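Local coordinates for putative phenazine biosynthesis PhzC/PhzF protein (Clostridium difficile, PDB 4DUN) that probably acts as an isomerase of the PhzF family, on a substrate not yet established, at residues Ala80-Asn85 with Arg107-Tyr112; Leu174-Ile178 with Ser189-Pro194; Glu199-Thr203 with Gln227-Gly233; Lys220-Ala225 with Ile235-Val239. All coordinates share one frame; numbering follows the deposited sequence. Where two conformers were deposited one is given.

Contact 1. Residues Ala80-Asn85 with Arg107-Tyr112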
loop_
_atom_site.group_PDB
_atom_site.type_symbol
_atom_site.label_atom_id
_atom_site.label_comp_id
_atom_site.label_asym_id
_atom_site.label_seq_id
_atom_site.Cartn_x
_atom_site.Cartn_y
_atom_site.Cartn_z
ATOM N N ALA A 80 -1.766 -8.948 -19.201
ATOM C CA ALA A 80 -1.752 -9.069 -20.663
ATOM C C ALA A 80 -0.830 -8.005 -21.257
ATOM O O ALA A 80 -0.072 -8.304 -22.173
ATOM C CB ALA A 80 -3.163 -8.931 -21.231
ATOM N N TYR A 81 -0.869 -6.770 -20.710
ATOM C CA TYR A 81 0.012 -5.678 -21.146
ATOM C C TYR A 81 1.479 -6.110 -20.979
ATOM O O TYR A 81 2.285 -5.984 -21.904
ATOM C CB TYR A 81 -0.295 -4.385 -20.347
ATOM C CG TYR A 81 0.775 -3.314 -20.502
ATOM C CD1 TYR A 81 0.687 -2.354 -21.504
ATOM C CD2 TYR A 81 1.899 -3.292 -19.671
ATOM C CE1 TYR A 81 1.671 -1.375 -21.657
ATOM C CE2 TYR A 81 2.911 -2.348 -19.847
ATOM C CZ TYR A 81 2.783 -1.382 -20.830
ATOM O OH TYR A 81 3.770 -0.435 -20.988
ATOM N N VAL A 82 1.806 -6.703 -19.823
ATOM C CA VAL A 82 3.167 -7.161 -19.562
ATOM C C VAL A 82 3.580 -8.258 -20.570
ATOM O O VAL A 82 4.679 -8.167 -21.122
ATOM C CB VAL A 82 3.334 -7.623 -18.092
ATOM C CG1 VAL A 82 4.662 -8.366 -17.889
ATOM C CG2 VAL A 82 3.242 -6.428 -17.144
ATOM N N ILE A 83 2.711 -9.266 -20.803
ATOM C CA ILE A 83 3.001 -10.371 -21.730
ATOM C C ILE A 83 3.334 -9.826 -23.135
ATOM O O ILE A 83 4.389 -10.159 -23.692
ATOM C CB ILE A 83 1.829 -11.412 -21.778
ATOM C CG1 ILE A 83 1.619 -12.137 -20.413
ATOM C CG2 ILE A 83 1.992 -12.421 -22.939
ATOM C CD1 ILE A 83 2.885 -12.970 -19.820
ATOM N N SER A 84 2.436 -8.997 -23.699
ATOM C CA SER A 84 2.579 -8.467 -25.062
ATOM C C SER A 84 3.653 -7.389 -25.207
ATOM O O SER A 84 4.137 -7.191 -26.308
ATOM C CB SER A 84 1.244 -7.945 -25.585
ATOM O OG SER A 84 1.292 -7.901 -27.000
ATOM N N ASN A 85 4.055 -6.707 -24.126
ATOM C CA ASN A 85 5.107 -5.706 -24.252
ATOM C C ASN A 85 6.495 -6.260 -23.934
ATOM O O ASN A 85 7.487 -5.687 -24.422
ATOM C CB ASN A 85 4.835 -4.497 -23.344
ATOM C CG ASN A 85 3.871 -3.518 -23.948
ATOM O OD1 ASN A 85 4.275 -2.480 -24.490
ATOM N ND2 ASN A 85 2.575 -3.831 -23.876
ATOM N N ARG A 107 -5.203 -7.926 -27.735
ATOM C CA ARG A 107 -4.532 -6.641 -27.905
ATOM C C ARG A 107 -4.928 -6.087 -29.256
ATOM O O ARG A 107 -4.727 -6.743 -30.282
ATOM C CB ARG A 107 -2.990 -6.761 -27.793
ATOM C CG ARG A 107 -2.314 -5.384 -27.820
ATOM C CD ARG A 107 -0.820 -5.483 -27.715
ATOM N NE ARG A 107 -0.163 -4.197 -27.961
ATOM C CZ ARG A 107 1.143 -4.009 -27.838
ATOM N NH1 ARG A 107 1.930 -5.013 -27.481
ATOM N NH2 ARG A 107 1.678 -2.819 -28.094
ATOM N N ASN A 108 -5.527 -4.906 -29.262
ATOM C CA ASN A 108 -5.961 -4.240 -30.497
ATOM C C ASN A 108 -5.263 -2.885 -30.487
ATOM O O ASN A 108 -5.692 -1.972 -29.778
ATOM C CB ASN A 108 -7.500 -4.144 -30.518
ATOM C CG ASN A 108 -8.078 -3.399 -31.705
ATOM O OD1 ASN A 108 -7.364 -2.792 -32.521
ATOM N ND2 ASN A 108 -9.400 -3.446 -31.839
ATOM N N GLY A 109 -4.147 -2.787 -31.219
ATOM C CA GLY A 109 -3.295 -1.600 -31.194
ATOM C C GLY A 109 -2.654 -1.582 -29.818
ATOM O O GLY A 109 -1.918 -2.507 -29.477
ATOM N N ASN A 110 -3.002 -0.596 -28.985
ATOM C CA ASN A 110 -2.541 -0.535 -27.588
ATOM C C ASN A 110 -3.726 -0.658 -26.621
ATOM O O ASN A 110 -3.595 -0.393 -25.409
ATOM C CB ASN A 110 -1.702 0.732 -27.342
ATOM C CG ASN A 110 -0.334 0.606 -27.951
ATOM O OD1 ASN A 110 0.270 -0.466 -27.941
ATOM N ND2 ASN A 110 0.188 1.686 -28.513
ATOM N N LEU A 111 -4.851 -1.137 -27.133
ATOM C CA LEU A 111 -6.037 -1.366 -26.316
ATOM C C LEU A 111 -6.122 -2.848 -25.975
ATOM O O LEU A 111 -5.867 -3.688 -26.818
ATOM C CB LEU A 111 -7.307 -0.971 -27.062
ATOM C CG LEU A 111 -7.694 0.501 -27.092
ATOM C CD1 LEU A 111 -8.721 0.765 -28.176
ATOM C CD2 LEU A 111 -8.195 0.961 -25.736
ATOM N N TYR A 112 -6.489 -3.165 -24.740
ATOM C CA TYR A 112 -6.621 -4.558 -24.330
ATOM C C TYR A 112 -8.096 -4.861 -24.150
ATOM O O TYR A 112 -8.775 -4.205 -23.384
ATOM C CB TYR A 112 -5.786 -4.834 -23.081
ATOM C CG TYR A 112 -4.324 -4.741 -23.417
ATOM C CD1 TYR A 112 -3.606 -5.866 -23.783
ATOM C CD2 TYR A 112 -3.679 -3.518 -23.437
ATOM C CE1 TYR A 112 -2.285 -5.776 -24.126
ATOM C CE2 TYR A 112 -2.361 -3.421 -23.776
ATOM C CZ TYR A 112 -1.665 -4.553 -24.123
ATOM O OH TYR A 112 -0.345 -4.464 -24.467
HETATM O O HOH W 1 3.061 -0.740 -26.019
#

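Contact 2. Residues Leu174-Ile178 with Ser189-Pro194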
loop_
_atom_site.group_PDB
_atom_site.type_symbol
_atom_site.label_atom_id
_atom_site.label_comp_id
_atom_site.label_asym_id
_atom_site.label_seq_id
_atom_site.Cartn_x
_atom_site.Cartn_y
_atom_site.Cartn_z
ATOM N N LEU A 174 -22.641 -6.909 -3.501
ATOM C CA LEU A 174 -21.185 -6.951 -3.317
ATOM C C LEU A 174 -20.621 -5.527 -3.221
ATOM O O LEU A 174 -19.930 -5.190 -2.261
ATOM C CB LEU A 174 -20.483 -7.739 -4.452
ATOM C CG LEU A 174 -18.924 -7.734 -4.432
ATOM C CD1 LEU A 174 -18.365 -8.476 -3.227
ATOM C CD2 LEU A 174 -18.355 -8.348 -5.700
ATOM N N GLY A 175 -20.908 -4.731 -4.235
ATOM C CA GLY A 175 -20.471 -3.348 -4.326
ATOM C C GLY A 175 -21.631 -2.408 -4.566
ATOM O O GLY A 175 -22.741 -2.837 -4.903
ATOM N N ILE A 176 -21.374 -1.119 -4.388
ATOM C CA ILE A 176 -22.367 -0.063 -4.585
ATOM C C ILE A 176 -21.879 0.797 -5.736
ATOM O O ILE A 176 -20.804 1.402 -5.648
ATOM C CB ILE A 176 -22.612 0.783 -3.293
ATOM C CG1 ILE A 176 -22.868 -0.097 -2.025
ATOM C CG2 ILE A 176 -23.695 1.848 -3.513
ATOM C CD1 ILE A 176 -24.096 -1.082 -2.064
ATOM N N ILE A 177 -22.694 0.871 -6.791
ATOM C CA ILE A 177 -22.391 1.645 -7.984
ATOM C C ILE A 177 -23.282 2.888 -8.038
ATOM O O ILE A 177 -24.499 2.785 -7.839
ATOM C CB ILE A 177 -22.609 0.774 -9.267
ATOM C CG1 ILE A 177 -21.706 -0.491 -9.302
ATOM C CG2 ILE A 177 -22.466 1.608 -10.571
ATOM C CD1 ILE A 177 -22.170 -1.511 -10.334
ATOM N N ILE A 178 -22.687 4.045 -8.358
ATOM C CA ILE A 178 -23.440 5.255 -8.638
ATOM C C ILE A 178 -23.153 5.575 -10.110
ATOM O O ILE A 178 -22.028 5.384 -10.563
ATOM C CB ILE A 178 -23.183 6.433 -7.660
ATOM C CG1 ILE A 178 -21.697 6.874 -7.668
ATOM C CG2 ILE A 178 -23.694 6.104 -6.247
ATOM C CD1 ILE A 178 -21.410 8.186 -6.881
ATOM N N SER A 189 -19.420 6.443 -13.817
ATOM C CA SER A 189 -19.749 5.681 -12.602
ATOM C C SER A 189 -18.614 5.769 -11.595
ATOM O O SER A 189 -17.524 6.232 -11.912
ATOM C CB SER A 189 -20.071 4.215 -12.902
ATOM O OG SER A 189 -18.901 3.486 -13.260
ATOM N N ARG A 190 -18.930 5.423 -10.365
ATOM C CA ARG A 190 -18.006 5.243 -9.257
ATOM C C ARG A 190 -18.446 3.959 -8.565
ATOM O O ARG A 190 -19.648 3.672 -8.498
ATOM C CB ARG A 190 -17.952 6.439 -8.308
ATOM C CG ARG A 190 -17.254 7.658 -8.931
ATOM C CD ARG A 190 -17.444 8.877 -8.079
ATOM N NE ARG A 190 -16.672 8.787 -6.844
ATOM C CZ ARG A 190 -16.867 9.552 -5.778
ATOM N NH1 ARG A 190 -17.827 10.483 -5.779
ATOM N NH2 ARG A 190 -16.110 9.399 -4.701
ATOM N N TYR A 191 -17.478 3.161 -8.123
ATOM C CA TYR A 191 -17.750 1.860 -7.519
ATOM C C TYR A 191 -17.156 1.823 -6.114
ATOM O O TYR A 191 -15.958 2.043 -5.946
ATOM C CB TYR A 191 -17.159 0.745 -8.416
ATOM C CG TYR A 191 -17.503 -0.662 -7.989
ATOM C CD1 TYR A 191 -16.787 -1.302 -6.981
ATOM C CD2 TYR A 191 -18.444 -1.411 -8.689
ATOM C CE1 TYR A 191 -17.078 -2.621 -6.607
ATOM C CE2 TYR A 191 -18.750 -2.725 -8.321
ATOM C CZ TYR A 191 -18.062 -3.326 -7.279
ATOM O OH TYR A 191 -18.351 -4.620 -6.921
ATOM N N PHE A 192 -17.986 1.516 -5.117
ATOM C CA PHE A 192 -17.572 1.480 -3.714
ATOM C C PHE A 192 -17.588 0.057 -3.160
ATOM O O PHE A 192 -18.561 -0.689 -3.354
ATOM C CB PHE A 192 -18.468 2.413 -2.861
ATOM C CG PHE A 192 -18.458 3.832 -3.401
ATOM C CD1 PHE A 192 -17.368 4.670 -3.185
ATOM C CD2 PHE A 192 -19.517 4.309 -4.168
ATOM C CE1 PHE A 192 -17.333 5.961 -3.732
ATOM C CE2 PHE A 192 -19.479 5.594 -4.719
ATOM C CZ PHE A 192 -18.388 6.416 -4.485
ATOM N N CYS A 193 -16.489 -0.300 -2.454
ATOM C CA CYS A 193 -16.256 -1.597 -1.818
ATOM C C CYS A 193 -16.375 -1.407 -0.302
ATOM O O CYS A 193 -15.380 -1.054 0.355
ATOM C CB CYS A 193 -14.891 -2.152 -2.219
ATOM S SG CYS A 193 -14.558 -2.066 -3.996
ATOM N N PRO A 194 -17.598 -1.587 0.256
ATOM C CA PRO A 194 -17.815 -1.275 1.677
ATOM C C PRO A 194 -16.974 -2.091 2.661
ATOM O O PRO A 194 -16.500 -1.519 3.646
ATOM C CB PRO A 194 -19.317 -1.533 1.866
ATOM C CG PRO A 194 -19.901 -1.326 0.477
ATOM C CD PRO A 194 -18.875 -1.963 -0.397
#

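Contact 3. Residues Glu199-Thr203 with Gln227-Gly233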
loop_
_atom_site.group_PDB
_atom_site.type_symbol
_atom_site.label_atom_id
_atom_site.label_comp_id
_atom_site.label_asym_id
_atom_site.label_seq_id
_atom_site.Cartn_x
_atom_site.Cartn_y
_atom_site.Cartn_z
ATOM N N GLU A 199 -12.801 2.961 -2.422
ATOM C CA GLU A 199 -13.427 3.193 -3.715
ATOM C C GLU A 199 -12.551 2.535 -4.775
ATOM O O GLU A 199 -11.349 2.773 -4.821
ATOM C CB GLU A 199 -13.610 4.690 -3.976
ATOM C CG GLU A 199 -14.062 4.963 -5.396
ATOM C CD GLU A 199 -14.309 6.419 -5.725
ATOM O OE1 GLU A 199 -14.034 7.294 -4.874
ATOM O OE2 GLU A 199 -14.763 6.681 -6.858
ATOM N N ASP A 200 -13.142 1.684 -5.607
ATOM C CA ASP A 200 -12.366 0.991 -6.635
ATOM C C ASP A 200 -11.949 1.993 -7.736
ATOM O O ASP A 200 -12.808 2.697 -8.258
ATOM C CB ASP A 200 -13.236 -0.119 -7.228
ATOM C CG ASP A 200 -12.497 -1.250 -7.902
ATOM O OD1 ASP A 200 -11.249 -1.376 -7.690
ATOM O OD2 ASP A 200 -13.156 -2.044 -8.583
ATOM N N PRO A 201 -10.642 2.108 -8.066
ATOM C CA PRO A 201 -10.222 3.072 -9.104
ATOM C C PRO A 201 -10.923 2.848 -10.456
ATOM O O PRO A 201 -11.432 3.804 -11.036
ATOM C CB PRO A 201 -8.708 2.843 -9.199
ATOM C CG PRO A 201 -8.339 2.360 -7.803
ATOM C CD PRO A 201 -9.476 1.417 -7.482
ATOM N N VAL A 202 -10.931 1.607 -10.962
ATOM C CA VAL A 202 -11.578 1.243 -12.237
ATOM C C VAL A 202 -12.119 -0.170 -12.090
ATOM O O VAL A 202 -11.387 -1.062 -11.651
ATOM C CB VAL A 202 -10.697 1.350 -13.524
ATOM C CG1 VAL A 202 -11.584 1.401 -14.771
ATOM C CG2 VAL A 202 -9.775 2.564 -13.499
ATOM N N THR A 203 -13.384 -0.372 -12.462
ATOM C CA THR A 203 -14.033 -1.673 -12.338
ATOM C C THR A 203 -14.528 -2.155 -13.700
ATOM O O THR A 203 -15.413 -1.538 -14.287
ATOM C CB THR A 203 -15.219 -1.565 -11.344
ATOM O OG1 THR A 203 -14.838 -0.804 -10.193
ATOM C CG2 THR A 203 -15.784 -2.951 -10.929
ATOM N N GLN A 227 -14.757 6.185 -15.179
ATOM C CA GLN A 227 -14.923 5.831 -13.776
ATOM C C GLN A 227 -14.299 6.993 -13.035
ATOM O O GLN A 227 -13.098 7.231 -13.185
ATOM C CB GLN A 227 -14.313 4.463 -13.418
ATOM C CG GLN A 227 -14.743 4.061 -12.001
ATOM C CD GLN A 227 -14.837 2.578 -11.790
ATOM O OE1 GLN A 227 -15.202 1.810 -12.697
ATOM N NE2 GLN A 227 -14.527 2.141 -10.573
ATOM N N LEU A 228 -15.131 7.780 -12.333
ATOM C CA LEU A 228 -14.715 9.040 -11.732
ATOM C C LEU A 228 -14.159 8.888 -10.311
ATOM O O LEU A 228 -14.535 9.614 -9.385
ATOM C CB LEU A 228 -15.889 10.050 -11.795
ATOM C CG LEU A 228 -16.378 10.405 -13.212
ATOM C CD1 LEU A 228 -17.523 11.411 -13.142
ATOM C CD2 LEU A 228 -15.221 10.948 -14.121
ATOM N N SER A 229 -13.203 7.966 -10.162
ATOM C CA SER A 229 -12.442 7.786 -8.929
ATOM C C SER A 229 -11.368 8.882 -8.901
ATOM O O SER A 229 -11.170 9.547 -9.926
ATOM C CB SER A 229 -11.797 6.397 -8.917
ATOM O OG SER A 229 -10.999 6.248 -10.084
ATOM N N ASN A 230 -10.645 9.022 -7.785
ATOM C CA ASN A 230 -9.537 9.974 -7.622
ATOM C C ASN A 230 -8.529 9.795 -8.773
ATOM O O ASN A 230 -8.192 10.760 -9.454
ATOM C CB ASN A 230 -8.855 9.736 -6.255
ATOM C CG ASN A 230 -7.734 10.691 -5.917
ATOM O OD1 ASN A 230 -7.720 11.864 -6.324
ATOM N ND2 ASN A 230 -6.771 10.207 -5.146
ATOM N N ARG A 231 -8.121 8.539 -9.031
ATOM C CA ARG A 231 -7.178 8.212 -10.101
ATOM C C ARG A 231 -7.846 8.329 -11.478
ATOM O O ARG A 231 -7.251 8.905 -12.395
ATOM C CB ARG A 231 -6.586 6.813 -9.883
ATOM C CG ARG A 231 -5.689 6.739 -8.622
ATOM C CD ARG A 231 -5.145 5.334 -8.403
ATOM N NE ARG A 231 -4.313 4.899 -9.525
ATOM C CZ ARG A 231 -2.984 4.925 -9.556
ATOM N NH1 ARG A 231 -2.293 5.337 -8.497
ATOM N NH2 ARG A 231 -2.335 4.523 -10.637
ATOM N N GLY A 232 -9.071 7.821 -11.581
ATOM C CA GLY A 232 -9.898 7.889 -12.783
ATOM C C GLY A 232 -9.580 6.838 -13.816
ATOM O O GLY A 232 -8.426 6.443 -13.993
ATOM N N GLY A 233 -10.615 6.381 -14.497
ATOM C CA GLY A 233 -10.442 5.387 -15.544
ATOM C C GLY A 233 -11.291 5.664 -16.758
ATOM O O GLY A 233 -12.320 6.329 -16.658
HETATM O O HOH W 2 -11.438 7.793 -5.437
#

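Contact 4. Residues Lys220-Ala225 with Ile235-Val239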
loop_
_atom_site.group_PDB
_atom_site.type_symbol
_atom_site.label_atom_id
_atom_site.label_comp_id
_atom_site.label_asym_id
_atom_site.label_seq_id
_atom_site.Cartn_x
_atom_site.Cartn_y
_atom_site.Cartn_z
ATOM N N LYS A 220 -27.177 3.368 -28.263
ATOM C CA LYS A 220 -25.833 3.203 -28.829
ATOM C C LYS A 220 -25.240 1.824 -28.528
ATOM O O LYS A 220 -25.376 1.329 -27.406
ATOM C CB LYS A 220 -24.882 4.273 -28.266
ATOM C CG LYS A 220 -25.191 5.697 -28.697
ATOM C CD LYS A 220 -24.258 6.705 -28.011
ATOM C CE LYS A 220 -22.971 6.913 -28.770
ATOM N NZ LYS A 220 -22.259 8.134 -28.321
ATOM N N HIS A 221 -24.540 1.229 -29.510
ATOM C CA HIS A 221 -23.896 -0.076 -29.318
ATOM C C HIS A 221 -22.433 0.098 -28.919
ATOM O O HIS A 221 -21.875 -0.798 -28.301
ATOM C CB HIS A 221 -24.018 -0.966 -30.557
ATOM C CG HIS A 221 -25.358 -1.624 -30.697
ATOM N ND1 HIS A 221 -25.900 -1.888 -31.939
ATOM C CD2 HIS A 221 -26.221 -2.054 -29.744
ATOM C CE1 HIS A 221 -27.068 -2.469 -31.706
ATOM N NE2 HIS A 221 -27.305 -2.584 -30.398
ATOM N N LYS A 222 -21.820 1.241 -29.282
ATOM C CA LYS A 222 -20.438 1.590 -28.944
ATOM C C LYS A 222 -20.463 2.841 -28.117
ATOM O O LYS A 222 -21.068 3.834 -28.529
ATOM C CB LYS A 222 -19.581 1.795 -30.197
ATOM C CG LYS A 222 -19.206 0.512 -30.925
ATOM C CD LYS A 222 -18.235 0.767 -32.080
ATOM C CE LYS A 222 -16.797 0.945 -31.644
ATOM N NZ LYS A 222 -15.902 1.191 -32.804
ATOM N N MET A 223 -19.837 2.796 -26.945
ATOM C CA MET A 223 -19.824 3.913 -26.004
ATOM C C MET A 223 -18.498 4.041 -25.309
ATOM O O MET A 223 -17.699 3.094 -25.303
ATOM C CB MET A 223 -20.917 3.705 -24.916
ATOM C CG MET A 223 -22.345 3.732 -25.430
ATOM S SD MET A 223 -23.543 3.272 -24.153
ATOM C CE MET A 223 -23.283 1.460 -24.103
ATOM N N VAL A 224 -18.255 5.211 -24.707
ATOM C CA VAL A 224 -17.083 5.435 -23.875
ATOM C C VAL A 224 -17.617 5.775 -22.481
ATOM O O VAL A 224 -18.598 6.517 -22.348
ATOM C CB VAL A 224 -16.058 6.471 -24.429
ATOM C CG1 VAL A 224 -16.596 7.905 -24.382
ATOM C CG2 VAL A 224 -14.717 6.355 -23.696
ATOM N N ALA A 225 -17.010 5.178 -21.461
ATOM C CA ALA A 225 -17.386 5.380 -20.063
ATOM C C ALA A 225 -16.193 5.868 -19.277
ATOM O O ALA A 225 -15.047 5.542 -19.600
ATOM C CB ALA A 225 -17.897 4.074 -19.465
ATOM N N ILE A 235 -13.009 3.543 -20.009
ATOM C CA ILE A 235 -13.394 2.208 -20.458
ATOM C C ILE A 235 -14.100 2.298 -21.789
ATOM O O ILE A 235 -15.131 2.981 -21.895
ATOM C CB ILE A 235 -14.317 1.485 -19.419
ATOM C CG1 ILE A 235 -13.770 1.557 -17.961
ATOM C CG2 ILE A 235 -14.575 0.028 -19.860
ATOM C CD1 ILE A 235 -14.197 2.861 -17.161
ATOM N N GLN A 236 -13.564 1.600 -22.791
ATOM C CA GLN A 236 -14.193 1.493 -24.114
ATOM C C GLN A 236 -15.196 0.362 -24.000
ATOM O O GLN A 236 -14.837 -0.725 -23.514
ATOM C CB GLN A 236 -13.173 1.241 -25.252
ATOM C CG GLN A 236 -12.020 2.243 -25.346
ATOM C CD GLN A 236 -12.456 3.680 -25.477
ATOM O OE1 GLN A 236 -13.428 4.016 -26.170
ATOM N NE2 GLN A 236 -11.745 4.562 -24.793
ATOM N N CYS A 237 -16.443 0.630 -24.396
ATOM C CA CYS A 237 -17.596 -0.255 -24.232
ATOM C C CYS A 237 -18.235 -0.575 -25.543
ATOM O O CYS A 237 -18.466 0.332 -26.349
ATOM C CB CYS A 237 -18.624 0.406 -23.322
ATOM S SG CYS A 237 -18.026 0.752 -21.653
ATOM N N GLU A 238 -18.598 -1.847 -25.750
ATOM C CA GLU A 238 -19.280 -2.271 -26.971
ATOM C C GLU A 238 -20.212 -3.441 -26.698
ATOM O O GLU A 238 -19.807 -4.429 -26.077
ATOM C CB GLU A 238 -18.279 -2.624 -28.082
ATOM C CG GLU A 238 -18.938 -2.991 -29.403
ATOM C CD GLU A 238 -18.032 -3.305 -30.577
ATOM O OE1 GLU A 238 -16.800 -3.114 -30.459
ATOM O OE2 GLU A 238 -18.563 -3.737 -31.626
ATOM N N VAL A 239 -21.453 -3.337 -27.218
ATOM C CA VAL A 239 -22.486 -4.374 -27.125
ATOM C C VAL A 239 -22.175 -5.320 -28.280
ATOM O O VAL A 239 -22.134 -4.874 -29.441
ATOM C CB VAL A 239 -23.938 -3.820 -27.201
ATOM C CG1 VAL A 239 -24.966 -4.950 -27.163
ATOM C CG2 VAL A 239 -24.213 -2.808 -26.104
#

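Contact 1. Residues Ala80-Asn85 with Arg107-Tyr112
Arg-107 and Tyr-112, which flank the tight turn of a beta hairpin, reach onto helix 73-87 through Ala-80, Tyr-81, Ser-84 and Asn-85. The hairpin joins strands 101-108 and 111-117 through a type II' turn from Asn-108 to Leu-111, with Gly-109 at a positive phi of 69°. Helix 73-87 of the PhzF fold packs on this hairpin, away from the predicted active site.

The apolar part centres on the Tyr-112 ring. Tyr-81 CB lies over one face of that ring, while Ala-80 CB lies 4.0 Å from Tyr-112 CD1. Tyr-112 CE2 in turn meets the edge of the Tyr-81 ring, 3.9 Å from Tyr-81 CD1. The hydroxyl oxygen of Tyr-112, OH, ends 3.0 Å from Asn-85 ND2.

Among the polar bonds, Arg-107 spans the gap with an extended chain, its CG anti to the backbone N (chi1 -174°). Arg-107 NH1 donates to Ser-84 OG at 3.0 Å with a nearly straight angle of 164°, the oxygen lying in the guanidinium plane; Ser-84 OG also bonds to Val-91 O. The other nitrogens turn back to the hairpin, Arg-107 NE to Gly-109 O and Arg-107 NH2 to Asn-110 OD1 at 2.7 Å, so three bonds fix the rotation of the guanidinium. Asn-85 ND2 crosses over one face of that group and is itself held by Tyr-81 O, 2.9 Å away. A water donates to Asn-85 OD1 at 2.6 Å and weakly to Asn-110 OD1.

Contact 2. Residues Leu174-Ile178 with Ser189-Pro194
An antiparallel beta hairpin, strands 176-181 and 187-193, brings Ile-176, Ile-177 and Ile-178 against Phe-192, Tyr-191 and Arg-190; the strand segments run at 162° and approach to 4.8 Å. Ile-176 with Phe-192 and Ile-178 with Arg-190 are hydrogen-bonded pairs, joined by four backbone bonds, among them Phe-192 N to Ile-176 O at 2.9 Å. Ile-177 with Tyr-191 is the non-hydrogen-bonded pair between them.

On the face of Ile-176, Ile-178 and Phe-192, the Ile-178 CG1 branch sits between backbone N and carbonyl carbon (chi1 60°). From there Ile-178 CD1 reaches the edge of the Phe-192 ring, 3.9 Å from Phe-192 CE2, and CG1 lies alongside Arg-190 CB. The Arg-190 guanidinium folds back so that Phe-192 CZ stands over one of its faces; its NH1 bonds to Val-157 O and its NE forms a salt bridge with Glu-199.

Tyr-191 occupies the other face, its CG anti to the backbone N (chi1 -173°), which swings the ring across Ile-177 and Gly-175. Ile-177 CG1 packs tightly at 3.4 Å from Tyr-191 CD2. The phenol oxygen bonds to Asp-146 and to a bound buffer molecule, consistent with a pocket there, while Gly-175 CA lies 3.6 Å from Tyr-191 OH.

Contact 3. Residues Glu199-Thr203 with Gln227-Gly233
Gln-227 opens the loop between the hairpin strands 222-227 and 233-239 of the PhzF fold, a loop with an ST motif at Ser-229, and reaches the turn that follows strand 198-200, tying Asp-200 to Thr-203. Glu-47, the predicted active-site residue, is near: its side chain is about 6 Å from that of Asp-200. Gln-227 CB lies 3.8 Å from Pro-201 O, and CG passes the same oxygen more closely. With CG anti to the backbone N (chi1 -170°) and the chain extended beyond it, CD comes close to Val-202 CA and Thr-203 N.

The terminal amide then makes three bonds. Gln-227 OE1 accepts from Thr-203 N at 2.8 Å, the donor standing above the carbonyl plane rather than on a lone pair. Gln-227 NE2 gives one bond to Thr-203 OG1 at 3.0 Å, nearly straight at 172° and in the amide plane, and a more bent one to Asp-200 O at 2.9 Å (134°). Both ends of the amide being engaged, its flip is fixed. Thr-203 OG1 donates a hydrogen bond to Asp-200 OD2, 2.6 Å away; Gln-227 thus acts on the Asp-200 carboxylate through Thr-203, as a second-shell residue.

Farther along the loop, Ser-229 OG donates to Pro-201 O in the carbonyl plane, on a lone pair, and accepts from Gly-232 N three residues on. Glu-199 OE2 rests against Ser-229 CA and bonds to Arg-190, whereas Arg-231 extends to Gly-19 and to Glu-42 of the second subunit. Val-202 CG2 packs 3.5 Å from Gly-233 CA.

Contact 4. Residues Lys220-Ala225 with Ile235-Val239
Met-223 pairs with Cys-237 and Ala-225 with Ile-235 in the antiparallel beta hairpin of strands 222-227 and 233-239, whose segments run at 153° and approach to 4.7 Å. These hydrogen-bonded pairs are closed by two backbone bonds each, Met-223 N to Cys-237 O being almost straight (176°). A fifth bond, Val-239 N to His-221 O at 2.8 Å, extends the pairing past the start of the first strand.

The side chains of these pairs share one face. Cys-237 SG, placed anti to its carbonyl carbon (chi1 -61°), leans along the strand toward Ala-225 CB at 4.0 Å. Ile-235 bends its CD1 to 3.7 Å from Ala-225 O. On the reverse face Lys-222 and Glu-238 lie side by side, and Gln-236 bends at chi2 to lay its amide alongside Val-224, with Gln-236 OE1 3.6 Å from Val-224 CG2. Both of these pairings are tentative, since Glu-238 and Val-224 each adopt two conformers and the geometry is that of one.

In the outer shell, helix 207-218 covers the face of Ala-225 and Cys-237 through His-207 and Ile-211, and Phe-187 of the adjacent strand packs there too. Asp-186 accepts from Val-224 N and forms a salt bridge with Lys-220. Where the hairpin's pairing ends, Val-239 CB meets the His-221 ring obliquely, 3.8 Å from His-221 CD2.

In the fold
Contact 1 is farthest from contact 2, about 27 Å between centres, but touches contact 4 through Leu-111 and Gln-236; strand 244-259 pairs with both 111-117 and 233-239, joining their sheet regions. Along the chain, contact 1 closes first and contact 2 next; contacts 3 and 4 then interleave, since both draw on the hairpin 222-239. Strand 187-193 neighbours both 198-200 and 222-227. Contacts 2 and 3, centres about 10 Å apart, join through Arg-190 and Glu-199, while Val-202 and Gln-227 pack on Ile-235 to link contacts 3 and 4. Contacts 2 and 3 lie nearer the predicted active-site Glu-47, with Tyr-191 and Asp-200 both close to a bound buffer molecule; contacts 1 and 4 are structural packing away from it.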